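Local coordinates for Poly(A) RNA polymerase protein 2 (Saccharomyces cerevisiae, PDB 3NYB) that is the poly(A) polymerase subunit of the TRAMP RNA surveillance complex, a nucleotidyltransferase that probably adds short poly(A) tails to RNAs, targeting them for decay, at residues Ser92-Leu96 against Val120-Lys124. The protein carries 1 engineered substitution. Residues are numbered along the deposited sequence; the frame is centred on the assembly and turned at random.
Sequences SRNNL and VPIIK
Pro121 points its ring at the start of helix 92-105 and meets three side chains of its first turn and a half. Arg93 lies over it. The Arg93 guanidinium lays one face on Pro121 CB, which sits 3.9 Å from its plane and over its centre. The arginine chain runs extended from CG to NE and crosses the proline at about a right angle. This is contact of a flat cation with an aliphatic carbon, and the arginine remains exposed. At the next ring carbon, Ser92 CB comes to 3.8 Å from Pro121 CG.

Leu96 divides its two methyls between two residues of the strand. Leu96 CD1 rests on Pro121 CB at 3.7 Å and lies 3.6 Å from Pro121 O. Leu96 CD2 reaches Ile123 CG2 at 3.5 Å. Leu96 CG stands anti to its carbonyl carbon (chi1 -71°), and the fork at its end then spans both partners. Both segments belong to the central palm domain of the nucleotidyltransferase fold. Here a helix packs on one face of the mixed sheet, and the axes of the two short segments approach to 8.9 Å and run nearly parallel, at 14°.

Ile123 carries CG1 anti to the backbone N (chi1 178°), while CG2 meets the leucine. Leu96 and Ile123 lie alongside each other and run in opposite senses. Ile122 points away from the helix and packs on Val115 and Ala135 of the adjoining strands. Leu96 also touches Phe138. Leu96 N donates to Ser92 O at 3.0 Å, an i to i+4 bond of the helix.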
# COMPACT_ATOMS: atom_id res chain seq x y z
N SER A 92 -20.07 2.76 23.91
CA SER A 92 -19.85 2.30 22.54
C SER A 92 -20.49 0.93 22.22
O SER A 92 -21.24 0.84 21.24
CB SER A 92 -18.35 2.29 22.23
OG SER A 92 -17.91 3.49 21.67
N ARG A 93 -20.20 -0.10 23.03
CA ARG A 93 -20.60 -1.43 22.70
C ARG A 93 -22.10 -1.57 22.83
O ARG A 93 -22.79 -2.05 21.88
CB ARG A 93 -19.92 -2.45 23.59
CG ARG A 93 -18.52 -2.79 23.05
CD ARG A 93 -17.81 -3.80 23.89
NE ARG A 93 -16.47 -4.10 23.36
CZ ARG A 93 -15.46 -3.22 23.36
NH1 ARG A 93 -15.62 -2.05 23.93
NH2 ARG A 93 -14.28 -3.50 22.82
N ASN A 94 -22.60 -1.30 24.04
CA ASN A 94 -24.04 -1.37 24.28
C ASN A 94 -24.86 -0.77 23.13
O ASN A 94 -25.88 -1.31 22.74
CB ASN A 94 -24.34 -0.57 25.54
CG ASN A 94 -23.71 -1.19 26.79
OD1 ASN A 94 -23.40 -2.41 26.88
ND2 ASN A 94 -23.56 -0.35 27.79
N ASN A 95 -24.36 0.33 22.55
CA ASN A 95 -25.04 1.04 21.44
C ASN A 95 -24.87 0.31 20.12
O ASN A 95 -25.75 0.34 19.27
CB ASN A 95 -24.54 2.50 21.33
CG ASN A 95 -25.10 3.40 22.44
OD1 ASN A 95 -26.14 3.07 23.06
ND2 ASN A 95 -24.46 4.53 22.69
N LEU A 96 -23.72 -0.34 19.93
CA LEU A 96 -23.54 -1.16 18.74
C LEU A 96 -24.51 -2.36 18.77
O LEU A 96 -25.10 -2.70 17.74
CB LEU A 96 -22.09 -1.61 18.57
CG LEU A 96 -21.02 -0.58 18.16
CD1 LEU A 96 -19.60 -1.05 18.51
CD2 LEU A 96 -21.09 -0.22 16.69
N VAL A 120 -10.96 0.22 19.25
CA VAL A 120 -12.20 0.83 18.80
C VAL A 120 -13.13 -0.27 18.28
O VAL A 120 -12.79 -0.96 17.32
CB VAL A 120 -11.98 1.85 17.68
CG1 VAL A 120 -13.31 2.44 17.22
CG2 VAL A 120 -11.04 2.94 18.15
N PRO A 121 -14.28 -0.45 18.95
CA PRO A 121 -15.22 -1.53 18.62
C PRO A 121 -15.99 -1.20 17.35
O PRO A 121 -16.43 -0.06 17.18
CB PRO A 121 -16.16 -1.56 19.82
CG PRO A 121 -16.10 -0.20 20.39
CD PRO A 121 -14.78 0.42 20.02
N ILE A 122 -16.14 -2.19 16.47
CA ILE A 122 -16.71 -1.97 15.15
C ILE A 122 -17.75 -3.02 14.78
O ILE A 122 -17.67 -4.17 15.21
CB ILE A 122 -15.61 -1.97 14.08
CG1 ILE A 122 -14.69 -0.77 14.28
CG2 ILE A 122 -16.20 -1.95 12.69
CD1 ILE A 122 -13.44 -0.85 13.43
N ILE A 123 -18.73 -2.61 13.99
CA ILE A 123 -19.80 -3.51 13.55
C ILE A 123 -19.71 -3.67 12.02
O ILE A 123 -19.78 -2.68 11.27
CB ILE A 123 -21.17 -2.93 13.99
CG1 ILE A 123 -22.31 -3.80 13.52
CG2 ILE A 123 -21.39 -1.53 13.44
CD1 ILE A 123 -23.60 -3.01 13.40
N LYS A 124 -19.51 -4.90 11.55
CA LYS A 124 -19.40 -5.16 10.12
C LYS A 124 -20.65 -5.87 9.63
O LYS A 124 -21.18 -6.73 10.32
CB LYS A 124 -18.20 -6.05 9.81
CG LYS A 124 -16.88 -5.49 10.27
CD LYS A 124 -15.81 -6.58 10.25
CE LYS A 124 -15.57 -7.11 8.84
NZ LYS A 124 -14.47 -8.12 8.80